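Side-chain contacts in periplasmic binding protein (Sulfurospirillum deleyianum, PDB 4PAG), which probably captures a solute in the periplasm for an ABC transporter of the iron-siderophore and vitamin B12 type, and can hold a histidine: residues Ile230-Asn234 and Pro235-Lys239; Lys251-Asn255 and Lys256-Leu260; His282-Ala285 and Ser286-Pro290; Gln215-Ser218 and Phe219-Ile223; Val311-Asn315 and Glu316-Thr320. All coordinates share one frame; numbering follows the deposited sequence.

Contact 1: residues Ile230-Asn234 and Pro235-Lys239; sequences IIVQN and PTFYK. With HIS (histidine), chain E.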
# COMPACT_ATOMS: atom_id res chain seq x y z
N ILE A 230 -11.95 -14.28 -4.97
CA ILE A 230 -12.42 -12.95 -4.64
C ILE A 230 -11.61 -12.40 -3.46
O ILE A 230 -11.51 -13.03 -2.41
CB ILE A 230 -13.93 -12.91 -4.34
CG1 ILE A 230 -14.73 -13.30 -5.58
CG2 ILE A 230 -14.31 -11.51 -3.84
CD1 ILE A 230 -16.20 -13.58 -5.32
N ILE A 231 -11.02 -11.23 -3.66
CA ILE A 231 -10.29 -10.53 -2.62
C ILE A 231 -11.16 -9.38 -2.14
O ILE A 231 -11.57 -8.54 -2.94
CB ILE A 231 -8.94 -10.00 -3.15
CG1 ILE A 231 -8.06 -11.14 -3.68
CG2 ILE A 231 -8.20 -9.22 -2.07
CD1 ILE A 231 -7.69 -12.20 -2.66
N VAL A 232 -11.41 -9.34 -0.83
CA VAL A 232 -12.39 -8.45 -0.21
C VAL A 232 -11.72 -7.45 0.74
O VAL A 232 -10.90 -7.82 1.58
CB VAL A 232 -13.41 -9.28 0.61
CG1 VAL A 232 -14.37 -8.38 1.35
CG2 VAL A 232 -14.15 -10.27 -0.29
N GLN A 233 -12.10 -6.18 0.62
CA GLN A 233 -11.53 -5.14 1.48
C GLN A 233 -12.38 -4.97 2.75
O GLN A 233 -11.85 -4.93 3.86
CB GLN A 233 -11.44 -3.83 0.67
CG GLN A 233 -10.30 -2.87 0.93
CD GLN A 233 -8.98 -3.49 1.39
OE1 GLN A 233 -8.83 -3.80 2.55
NE2 GLN A 233 -8.01 -3.59 0.49
N ASN A 234 -13.69 -4.92 2.61
CA ASN A 234 -14.56 -4.54 3.73
C ASN A 234 -15.08 -5.75 4.52
O ASN A 234 -15.68 -6.68 3.95
CB ASN A 234 -15.70 -3.64 3.23
CG ASN A 234 -15.20 -2.26 2.79
OD1 ASN A 234 -14.00 -2.05 2.56
ND2 ASN A 234 -16.12 -1.30 2.68
N PRO A 235 -14.86 -5.76 5.84
CA PRO A 235 -15.31 -6.92 6.62
C PRO A 235 -16.82 -7.14 6.60
O PRO A 235 -17.24 -8.29 6.70
CB PRO A 235 -14.82 -6.61 8.05
CG PRO A 235 -14.56 -5.15 8.07
CD PRO A 235 -14.17 -4.76 6.68
N THR A 236 -17.63 -6.08 6.45
CA THR A 236 -19.09 -6.27 6.36
C THR A 236 -19.46 -7.05 5.10
O THR A 236 -20.34 -7.92 5.14
CB THR A 236 -19.92 -4.95 6.38
OG1 THR A 236 -19.79 -4.24 5.14
CG2 THR A 236 -19.51 -4.06 7.53
N PHE A 237 -18.79 -6.78 3.99
CA PHE A 237 -19.05 -7.54 2.79
C PHE A 237 -18.59 -8.99 2.93
O PHE A 237 -19.27 -9.92 2.47
CB PHE A 237 -18.43 -6.91 1.55
CG PHE A 237 -18.75 -7.68 0.32
CD1 PHE A 237 -20.08 -7.84 -0.06
CD2 PHE A 237 -17.77 -8.34 -0.39
CE1 PHE A 237 -20.41 -8.59 -1.16
CE2 PHE A 237 -18.10 -9.10 -1.50
CZ PHE A 237 -19.42 -9.23 -1.89
N TYR A 238 -17.44 -9.19 3.56
CA TYR A 238 -16.93 -10.55 3.75
C TYR A 238 -17.93 -11.44 4.50
O TYR A 238 -18.11 -12.61 4.15
CB TYR A 238 -15.59 -10.49 4.46
CG TYR A 238 -15.00 -11.85 4.74
CD1 TYR A 238 -14.32 -12.55 3.75
CD2 TYR A 238 -15.13 -12.42 5.99
CE1 TYR A 238 -13.77 -13.80 4.01
CE2 TYR A 238 -14.59 -13.67 6.25
CZ TYR A 238 -13.91 -14.35 5.26
OH TYR A 238 -13.39 -15.59 5.55
N LYS A 239 -18.60 -10.88 5.51
CA LYS A 239 -19.69 -11.60 6.19
C LYS A 239 -20.90 -11.79 5.27
O LYS A 239 -21.44 -12.89 5.15
CB LYS A 239 -20.16 -10.85 7.44
CG LYS A 239 -19.14 -10.70 8.57
CD LYS A 239 -18.45 -12.01 8.92
CE LYS A 239 -18.36 -12.22 10.43
NZ LYS A 239 -19.59 -12.91 10.93
N HIS E . -10.92 -9.06 10.07
CA HIS E . -10.00 -7.96 9.68
C HIS E . -10.78 -6.71 9.31
O HIS E . -10.94 -6.31 8.15
CB HIS E . -9.09 -8.38 8.53
CG HIS E . -8.45 -9.72 8.74
ND1 HIS E . -8.10 -10.55 7.69
CD2 HIS E . -8.10 -10.38 9.87
CE1 HIS E . -7.55 -11.65 8.17
NE2 HIS E . -7.54 -11.57 9.49
OXT HIS E . -11.30 -6.07 10.21
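The beta-strand 229-232 leads through Q233 and N234 into the first turn of helix 235-243 here, a beta-alpha junction in a parallel sheet, and V232 at the strand's end packs against F237 and Y238 of that turn. CG1 of V232 lies anti to the backbone N (chi1 175°), which sets this methyl against the helix: it meets CD2 of F237 at 3.8 Å, near the ring plane at its edge, and CB of Y238 at 4.0 Å. The V232 and F237 side chains cross at about a right angle. F237 has a second neighbour in W247, whose ring it meets edge-to-face. N234 occupies the N-cap position, yet its side chain makes no capping bond; its ND2 is instead hydrogen-bonded to OD1 of D179. The junction is closed by the backbone, N of Y238 donating to O of N234 at 3.1 Å with an N-H...O angle of 161° and the donor in the carbonyl plane. P235, the first helical residue, belongs to the pocket of the bound histidine. Its ring touches the ligand without a polar bond, CG of P235 standing 3.8 Å from atom O of the histidine ligand.

Contact 2: residues Lys251-Asn255 and Lys256-Leu260; sequences KAVQN and KKVYL. With HIS (histidine), chain E.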
# COMPACT_ATOMS: atom_id res chain seq x y z
N LYS A 251 -18.86 -19.59 -8.10
CA LYS A 251 -17.99 -20.73 -7.80
C LYS A 251 -16.95 -20.38 -6.72
O LYS A 251 -16.61 -21.21 -5.89
CB LYS A 251 -17.29 -21.25 -9.06
CG LYS A 251 -18.23 -21.71 -10.18
CD LYS A 251 -18.76 -23.13 -10.00
CE LYS A 251 -19.60 -23.55 -11.22
NZ LYS A 251 -20.13 -24.95 -11.18
N ALA A 252 -16.43 -19.15 -6.73
CA ALA A 252 -15.48 -18.74 -5.71
C ALA A 252 -16.11 -18.86 -4.32
O ALA A 252 -15.43 -19.25 -3.37
CB ALA A 252 -15.01 -17.31 -5.96
N VAL A 253 -17.40 -18.56 -4.22
CA VAL A 253 -18.11 -18.62 -2.94
C VAL A 253 -18.33 -20.08 -2.53
O VAL A 253 -18.10 -20.44 -1.38
CB VAL A 253 -19.43 -17.82 -2.99
CG1 VAL A 253 -20.29 -18.10 -1.76
CG2 VAL A 253 -19.13 -16.33 -3.11
N GLN A 254 -18.76 -20.91 -3.49
CA GLN A 254 -18.86 -22.36 -3.29
C GLN A 254 -17.56 -22.99 -2.81
O GLN A 254 -17.57 -23.83 -1.92
CB GLN A 254 -19.28 -23.04 -4.60
CG GLN A 254 -20.69 -22.71 -5.04
CD GLN A 254 -21.75 -23.32 -4.15
OE1 GLN A 254 -21.52 -24.33 -3.51
NE2 GLN A 254 -22.92 -22.70 -4.12
N ASN A 255 -16.45 -22.58 -3.41
CA ASN A 255 -15.13 -23.09 -3.05
C ASN A 255 -14.49 -22.38 -1.85
O ASN A 255 -13.38 -22.73 -1.46
CB ASN A 255 -14.19 -23.03 -4.26
CG ASN A 255 -14.66 -23.87 -5.42
OD1 ASN A 255 -15.22 -24.94 -5.23
ND2 ASN A 255 -14.42 -23.40 -6.64
N LYS A 256 -15.17 -21.38 -1.29
CA LYS A 256 -14.66 -20.59 -0.15
C LYS A 256 -13.33 -19.90 -0.48
O LYS A 256 -12.50 -19.68 0.40
CB LYS A 256 -14.54 -21.46 1.10
CG LYS A 256 -15.81 -22.22 1.45
CD LYS A 256 -15.52 -23.34 2.43
CE LYS A 256 -16.77 -23.79 3.17
NZ LYS A 256 -17.83 -24.31 2.25
N LYS A 257 -13.15 -19.54 -1.74
CA LYS A 257 -11.95 -18.82 -2.18
C LYS A 257 -12.24 -17.31 -2.20
O LYS A 257 -12.18 -16.64 -3.23
CB LYS A 257 -11.49 -19.36 -3.54
CG LYS A 257 -10.91 -20.77 -3.43
CD LYS A 257 -10.85 -21.49 -4.77
CE LYS A 257 -9.72 -21.00 -5.64
NZ LYS A 257 -8.39 -21.53 -5.21
N VAL A 258 -12.57 -16.82 -1.01
CA VAL A 258 -12.90 -15.42 -0.75
C VAL A 258 -12.08 -15.02 0.47
O VAL A 258 -12.18 -15.68 1.51
CB VAL A 258 -14.40 -15.26 -0.43
CG1 VAL A 258 -14.74 -13.80 -0.14
CG2 VAL A 258 -15.27 -15.81 -1.56
N TYR A 259 -11.26 -13.98 0.36
CA TYR A 259 -10.29 -13.65 1.42
C TYR A 259 -10.31 -12.18 1.76
O TYR A 259 -10.32 -11.32 0.87
CB TYR A 259 -8.88 -14.09 1.01
CG TYR A 259 -8.83 -15.55 0.58
CD1 TYR A 259 -8.86 -16.58 1.52
CD2 TYR A 259 -8.81 -15.90 -0.77
CE1 TYR A 259 -8.86 -17.91 1.13
CE2 TYR A 259 -8.80 -17.24 -1.17
CZ TYR A 259 -8.82 -18.23 -0.21
OH TYR A 259 -8.79 -19.55 -0.59
N LEU A 260 -10.30 -11.89 3.06
CA LEU A 260 -10.35 -10.53 3.58
C LEU A 260 -8.93 -9.99 3.73
O LEU A 260 -8.08 -10.62 4.34
CB LEU A 260 -11.07 -10.52 4.93
CG LEU A 260 -11.34 -9.19 5.63
CD1 LEU A 260 -12.25 -8.29 4.81
CD2 LEU A 260 -11.93 -9.44 7.01
N HIS E . -10.92 -9.06 10.07
CA HIS E . -10.00 -7.96 9.68
C HIS E . -10.78 -6.71 9.31
O HIS E . -10.94 -6.31 8.15
CB HIS E . -9.09 -8.38 8.53
CG HIS E . -8.45 -9.72 8.74
ND1 HIS E . -8.10 -10.55 7.69
CD2 HIS E . -8.10 -10.38 9.87
CE1 HIS E . -7.55 -11.65 8.17
NE2 HIS E . -7.54 -11.57 9.49
OXT HIS E . -11.30 -6.07 10.21
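The carbonyl oxygen of A252 takes the shortest bond across this turn, 2.8 Å from N of K257, with an N-H...O angle of 149° and the donor in the carbonyl plane. A second backbone bond, N of K256 to O of V253 at 3.1 Å, arrives quite differently, its donor standing well above the carbonyl plane. K256 has left helical geometry with a positive phi of 58°, and these two bonds back into the last turn make a Schellman motif at the C-terminal end of helix 251-254. K257 then centres an inverse gamma turn, after which the chain enters strand 258-260, an outermost strand of the parallel sheet within this chain. CD of K257 lies along N255, 3.7 Å from its CB, before the lysine chain bends at chi3 and chi4 and turns its amine off from the helix end. V253 and V258 run alongside each other, and their CG2 methyls meet at 4.2 Å; V241 of helix 235-243 touches both valines. At the far end of the strand L260 reaches the bound histidine. Its CD2 sits 3.4 Å from the ligand's CB, while its backbone O accepts a weak, long bond of 3.4 Å from the ligand's ND1.

Contact 3: residues His282-Ala285 and Ser286-Pro290; sequences HWIA and SKLYP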
# COMPACT_ATOMS: atom_id res chain seq x y z
N HIS A 282 2.66 -11.25 -1.99
CA HIS A 282 2.92 -12.66 -1.67
C HIS A 282 1.68 -13.32 -1.07
O HIS A 282 1.32 -14.45 -1.46
CB HIS A 282 4.11 -12.82 -0.72
CG HIS A 282 5.42 -12.88 -1.43
ND1 HIS A 282 5.91 -14.04 -1.98
CD2 HIS A 282 6.33 -11.91 -1.69
CE1 HIS A 282 7.08 -13.79 -2.55
NE2 HIS A 282 7.36 -12.51 -2.39
N TRP A 283 1.04 -12.63 -0.14
CA TRP A 283 -0.22 -13.12 0.43
C TRP A 283 -1.25 -13.38 -0.66
O TRP A 283 -1.88 -14.46 -0.70
CB TRP A 283 -0.75 -12.14 1.47
CG TRP A 283 -2.10 -12.49 1.98
CD1 TRP A 283 -2.40 -13.45 2.91
CD2 TRP A 283 -3.35 -11.90 1.60
NE1 TRP A 283 -3.75 -13.49 3.13
CE2 TRP A 283 -4.36 -12.56 2.34
CE3 TRP A 283 -3.71 -10.89 0.71
CZ2 TRP A 283 -5.70 -12.22 2.22
CZ3 TRP A 283 -5.05 -10.57 0.58
CH2 TRP A 283 -6.03 -11.23 1.33
N ILE A 284 -1.43 -12.41 -1.56
CA ILE A 284 -2.31 -12.60 -2.73
C ILE A 284 -1.90 -13.83 -3.57
O ILE A 284 -2.75 -14.65 -3.95
CB ILE A 284 -2.36 -11.35 -3.64
CG1 ILE A 284 -3.07 -10.19 -2.93
CG2 ILE A 284 -3.08 -11.65 -4.94
CD1 ILE A 284 -2.82 -8.84 -3.58
N ALA A 285 -0.61 -13.95 -3.88
CA ALA A 285 -0.13 -15.09 -4.68
C ALA A 285 -0.46 -16.43 -4.02
O ALA A 285 -0.85 -17.40 -4.69
CB ALA A 285 1.37 -14.98 -4.92
N SER A 286 -0.32 -16.48 -2.69
CA SER A 286 -0.64 -17.68 -1.91
C SER A 286 -2.12 -18.06 -2.03
O SER A 286 -2.46 -19.23 -1.99
CB SER A 286 -0.26 -17.51 -0.44
OG SER A 286 -1.20 -16.71 0.28
N LYS A 287 -2.98 -17.06 -2.19
CA LYS A 287 -4.41 -17.31 -2.36
C LYS A 287 -4.78 -17.64 -3.82
O LYS A 287 -5.67 -18.45 -4.05
CB LYS A 287 -5.23 -16.11 -1.87
CG LYS A 287 -5.03 -15.76 -0.40
CD LYS A 287 -5.26 -16.95 0.53
CE LYS A 287 -5.15 -16.53 1.99
NZ LYS A 287 -4.88 -17.71 2.85
N LEU A 288 -4.10 -17.02 -4.78
CA LEU A 288 -4.35 -17.29 -6.20
C LEU A 288 -3.82 -18.67 -6.65
O LEU A 288 -4.38 -19.29 -7.55
CB LEU A 288 -3.72 -16.20 -7.07
CG LEU A 288 -4.19 -14.75 -6.89
CD1 LEU A 288 -3.43 -13.85 -7.86
CD2 LEU A 288 -5.69 -14.62 -7.08
N TYR A 289 -2.75 -19.13 -6.02
CA TYR A 289 -2.02 -20.33 -6.42
C TYR A 289 -1.74 -21.21 -5.21
O TYR A 289 -0.59 -21.43 -4.85
CB TYR A 289 -0.72 -19.93 -7.13
CG TYR A 289 -1.02 -19.10 -8.34
CD1 TYR A 289 -1.58 -19.68 -9.47
CD2 TYR A 289 -0.84 -17.71 -8.34
CE1 TYR A 289 -1.91 -18.93 -10.58
CE2 TYR A 289 -1.17 -16.95 -9.45
CZ TYR A 289 -1.71 -17.57 -10.57
OH TYR A 289 -2.04 -16.86 -11.69
N PRO A 290 -2.81 -21.72 -4.58
CA PRO A 290 -2.65 -22.49 -3.34
C PRO A 290 -1.80 -23.76 -3.49
O PRO A 290 -1.16 -24.17 -2.53
CB PRO A 290 -4.09 -22.84 -2.92
CG PRO A 290 -4.93 -22.61 -4.12
CD PRO A 290 -4.23 -21.58 -4.96
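The indole of W283 carries K287 against it: CG of K287 stands over one face, offset toward the rim, and CE of K287 comes within 3.5 Å of NE1 of W283. The bend of the lysine at chi2 (-53°) folds its chain back to the ring one helical turn earlier. W283 also meets W268 edge-to-face and touches P262. All this belongs to the last turns of helix 277-288, whose regular bonds continue to its end; N of Y289, the first residue to leave helical geometry, still donates to O of A285 at 2.9 Å. On another side of the helix I284 and L288 run alongside each other, CG2 of I284 meeting CD1 of L288 at 3.7 Å. S286 turns its hydroxyl back along the helix: with chi1 at 77°, OG lies between the backbone N and the carbonyl carbon and donates to O of W283 at a very short 2.5 Å. The same oxygen accepts from N of K287 at 3.2 Å, so two donors grip it. An alanine at S286 would remove the hydroxyl and is likely to leave O of W283 with the backbone amide of K287 alone of these two. The chemistry thus divides: the side chains meet mainly through carbon, whereas the serine hydroxyl is satisfied within its own helix by a carbonyl oxygen that also takes an amide.

Contact 4: residues Gln215-Ser218 and Phe219-Ile223; sequences QEVS and FEQII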
# COMPACT_ATOMS: atom_id res chain seq x y z
N GLN A 215 -14.65 1.69 -9.35
CA GLN A 215 -15.47 1.50 -10.54
C GLN A 215 -16.75 0.80 -10.11
O GLN A 215 -16.68 -0.11 -9.29
CB GLN A 215 -14.75 0.63 -11.57
CG GLN A 215 -13.29 1.01 -11.86
CD GLN A 215 -13.11 2.47 -12.23
OE1 GLN A 215 -12.30 3.19 -11.62
NE2 GLN A 215 -13.86 2.91 -13.24
N GLU A 216 -17.89 1.22 -10.65
CA GLU A 216 -19.17 0.59 -10.30
C GLU A 216 -19.43 -0.64 -11.16
O GLU A 216 -19.34 -0.57 -12.38
CB GLU A 216 -20.33 1.56 -10.49
CG GLU A 216 -20.20 2.88 -9.73
CD GLU A 216 -20.46 2.76 -8.23
OE1 GLU A 216 -20.86 1.67 -7.76
OE2 GLU A 216 -20.27 3.77 -7.53
N VAL A 217 -19.78 -1.75 -10.52
CA VAL A 217 -20.09 -3.00 -11.20
C VAL A 217 -21.35 -3.61 -10.57
O VAL A 217 -21.53 -3.55 -9.36
CB VAL A 217 -18.89 -3.97 -11.15
CG1 VAL A 217 -18.59 -4.41 -9.73
CG2 VAL A 217 -19.12 -5.19 -12.02
N SER A 218 -22.24 -4.16 -11.39
CA SER A 218 -23.45 -4.80 -10.88
C SER A 218 -23.20 -6.24 -10.44
O SER A 218 -22.21 -6.86 -10.84
CB SER A 218 -24.54 -4.80 -11.95
OG SER A 218 -24.23 -5.74 -12.97
N PHE A 219 -24.10 -6.77 -9.61
CA PHE A 219 -24.06 -8.17 -9.21
C PHE A 219 -24.06 -9.07 -10.46
O PHE A 219 -23.31 -10.04 -10.55
CB PHE A 219 -25.24 -8.48 -8.28
CG PHE A 219 -25.35 -9.93 -7.90
CD1 PHE A 219 -24.33 -10.56 -7.21
CD2 PHE A 219 -26.49 -10.66 -8.23
CE1 PHE A 219 -24.43 -11.90 -6.86
CE2 PHE A 219 -26.60 -12.00 -7.88
CZ PHE A 219 -25.57 -12.61 -7.19
N GLU A 220 -24.88 -8.69 -11.44
CA GLU A 220 -25.04 -9.47 -12.66
C GLU A 220 -23.73 -9.54 -13.45
O GLU A 220 -23.38 -10.58 -14.02
CB GLU A 220 -26.20 -8.90 -13.48
CG GLU A 220 -27.59 -9.11 -12.84
CD GLU A 220 -27.85 -8.33 -11.54
OE1 GLU A 220 -27.32 -7.20 -11.34
OE2 GLU A 220 -28.63 -8.85 -10.69
N GLN A 221 -22.98 -8.44 -13.45
CA GLN A 221 -21.67 -8.38 -14.08
C GLN A 221 -20.62 -9.26 -13.39
O GLN A 221 -19.79 -9.89 -14.05
CB GLN A 221 -21.18 -6.93 -14.10
CG GLN A 221 -19.90 -6.74 -14.91
CD GLN A 221 -20.12 -7.09 -16.36
OE1 GLN A 221 -20.97 -6.50 -17.01
NE2 GLN A 221 -19.37 -8.05 -16.87
N ILE A 222 -20.66 -9.30 -12.06
CA ILE A 222 -19.73 -10.15 -11.29
C ILE A 222 -19.98 -11.63 -11.62
O ILE A 222 -19.03 -12.39 -11.81
CB ILE A 222 -19.85 -9.90 -9.78
CG1 ILE A 222 -19.45 -8.46 -9.46
CG2 ILE A 222 -18.99 -10.89 -9.00
CD1 ILE A 222 -19.91 -7.95 -8.10
N ILE A 223 -21.25 -12.01 -11.71
CA ILE A 223 -21.60 -13.37 -12.15
C ILE A 223 -20.99 -13.67 -13.51
O ILE A 223 -20.41 -14.74 -13.71
CB ILE A 223 -23.12 -13.58 -12.20
CG1 ILE A 223 -23.71 -13.56 -10.79
CG2 ILE A 223 -23.46 -14.90 -12.90
CD1 ILE A 223 -25.23 -13.58 -10.77
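OG of S218 accepts from N of Q221 at 3.0 Å, with an N-H...O angle of 153°, and so caps the first turn of helix 219-225. S218 is the N-cap residue. Its chi1 of 73° brings the hydroxyl round over the start of the helix, where it meets an amide of the first turn. The backbone O of S218 starts the regular pattern, taking N of I222 at 3.1 Å with the donor tilted 18° from the carbonyl plane. Beside these polar bonds V217 adds an apolar brace. In one of its two deposited conformers, and so with some doubt, CG1 of V217 meets CD1 of I222 at 4.1 Å, and the two side chains cross at about a right angle. In the same conformer the other methyl, CG2, turns to the aliphatic part of Q221, whose chain bends at chi2 so that the amide is directed off the turn. E220 bends at chi2 as well, bringing its OE1 back to 3.7 Å from CB of S218, a contact without a hydrogen bond. One turn further on, CG1 of I223 lies over a face of the F219 ring, offset toward the rim. That ring is fixed from outside by W247, edge-to-face, and by a cation-pi contact with K246. V217 and I222 both rest on Y174 of strand 172-176, in the parallel sheet, while the backbone of V217 is bonded to L182 and that of Q215 to T184 of strand 183-184, the antiparallel partner of strand 215-216.

Contact 5: residues Val311-Asn315 and Glu316-Thr320; sequences VELSN and EDLKT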
# COMPACT_ATOMS: atom_id res chain seq x y z
N VAL A 311 8.44 -6.24 15.42
CA VAL A 311 7.40 -6.96 16.16
C VAL A 311 7.50 -8.46 15.91
O VAL A 311 7.59 -8.90 14.76
CB VAL A 311 6.00 -6.46 15.76
CG1 VAL A 311 4.92 -7.34 16.37
CG2 VAL A 311 5.82 -5.02 16.20
N GLU A 312 7.49 -9.23 16.99
CA GLU A 312 7.50 -10.69 16.94
C GLU A 312 6.07 -11.17 16.99
O GLU A 312 5.31 -10.74 17.85
CB GLU A 312 8.22 -11.26 18.15
CG GLU A 312 9.69 -10.90 18.20
CD GLU A 312 10.51 -11.70 17.21
OE1 GLU A 312 10.03 -12.76 16.74
OE2 GLU A 312 11.63 -11.26 16.90
N LEU A 313 5.71 -12.07 16.09
CA LEU A 313 4.35 -12.57 16.01
C LEU A 313 4.30 -14.02 16.46
O LEU A 313 5.05 -14.85 15.96
CB LEU A 313 3.84 -12.44 14.57
CG LEU A 313 3.70 -11.01 14.04
CD1 LEU A 313 3.47 -11.03 12.55
CD2 LEU A 313 2.56 -10.29 14.75
N SER A 314 3.42 -14.30 17.41
CA SER A 314 3.13 -15.68 17.81
C SER A 314 2.22 -16.34 16.78
O SER A 314 1.65 -15.66 15.93
CB SER A 314 2.41 -15.69 19.16
OG SER A 314 1.11 -15.15 19.04
N ASN A 315 2.07 -17.65 16.87
CA ASN A 315 1.12 -18.35 15.99
C ASN A 315 -0.31 -17.89 16.25
O ASN A 315 -1.11 -17.81 15.32
CB ASN A 315 1.26 -19.87 16.12
CG ASN A 315 2.56 -20.39 15.52
OD1 ASN A 315 3.20 -19.73 14.70
ND2 ASN A 315 2.96 -21.59 15.92
N GLU A 316 -0.64 -17.57 17.50
CA GLU A 316 -1.95 -17.04 17.81
C GLU A 316 -2.15 -15.64 17.20
O GLU A 316 -3.25 -15.33 16.73
CB GLU A 316 -2.19 -17.01 19.33
CG GLU A 316 -3.63 -16.71 19.74
CD GLU A 316 -4.65 -17.67 19.15
OE1 GLU A 316 -4.34 -18.87 18.97
OE2 GLU A 316 -5.78 -17.23 18.87
N ASP A 317 -1.11 -14.82 17.20
CA ASP A 317 -1.16 -13.50 16.54
C ASP A 317 -1.44 -13.63 15.05
O ASP A 317 -2.19 -12.84 14.49
CB ASP A 317 0.16 -12.74 16.68
CG ASP A 317 0.43 -12.29 18.10
OD1 ASP A 317 -0.54 -12.12 18.87
OD2 ASP A 317 1.62 -12.10 18.43
N LEU A 318 -0.82 -14.62 14.41
CA LEU A 318 -0.99 -14.83 12.98
C LEU A 318 -2.44 -15.17 12.67
O LEU A 318 -3.00 -14.71 11.67
CB LEU A 318 -0.06 -15.92 12.46
CG LEU A 318 1.43 -15.58 12.40
CD1 LEU A 318 2.23 -16.84 12.14
CD2 LEU A 318 1.72 -14.53 11.33
N LYS A 319 -3.04 -15.98 13.54
CA LYS A 319 -4.44 -16.34 13.41
C LYS A 319 -5.33 -15.12 13.65
O LYS A 319 -6.17 -14.79 12.83
CB LYS A 319 -4.80 -17.44 14.41
CG LYS A 319 -6.19 -18.02 14.23
CD LYS A 319 -6.57 -18.96 15.36
CE LYS A 319 -8.06 -19.25 15.38
NZ LYS A 319 -8.49 -20.01 14.17
N THR A 320 -5.10 -14.44 14.78
CA THR A 320 -5.92 -13.31 15.21
C THR A 320 -5.94 -12.16 14.21
O THR A 320 -7.00 -11.68 13.83
CB THR A 320 -5.42 -12.76 16.56
OG1 THR A 320 -5.56 -13.78 17.56
CG2 THR A 320 -6.22 -11.53 16.99
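S314 and D317 hold each other twice at the start of helix 315-322, forming a capping box. OG of S314 accepts from N of D317 at 2.9 Å (angle 158°), and in return OD2 of D317 accepts from N of S314 at 3.0 Å, reached from above the carboxylate plane. With chi1 at -69°, D317 has its CG anti to the carbonyl carbon, which carries the carboxylate back to the amide just ahead of the helix. The buried side of the turn is closed by leucines: CD1 of L313 meets CD2 of L318 at 4.1 Å, the side chains crossing at about a right angle, and CD2 of L313 lies 3.9 Å from CB of D317. Y305 of helix 297-309 and F60 of helix 57-60 also touch L313. The other side is looser and solvent-facing. The exposed N315 brings OD1 no nearer than 4.0 Å to CD1 of L318, and E316 and K319 direct their charged ends off the turn. T320 there turns inward to its own helix, OG1 donating to O of E316 at 2.9 Å. Replacing D317 by an alanine would probably leave N of S314 without its carboxylate partner and the serine cap without its reciprocal bond. The box ties both ends of the first turn through backbone amides, and the negative carboxylate beside the helix's N-terminal end would be expected to interact favourably with the helix dipole.

Contacts 1 and 2 share the parallel sheet: strands 229-232 and 258-260 are neighbours, joined by backbone bonds such as V232 N to Y259 O, and both contacts touch the histidine. Contact 3 is the most buried of the five and packs onto contact 2 through W283 and K287 against Y259 and L260. Contacts 4 and 5 are only partly buried, their centres about 36 Å apart, yet both start a helix with a serine cap; contact 5 adds the reciprocal aspartate. Contact 1 starts its helix without a side-chain cap, contact 2 ends one through backbone bonds, and contact 3 places its serine bond within a helix.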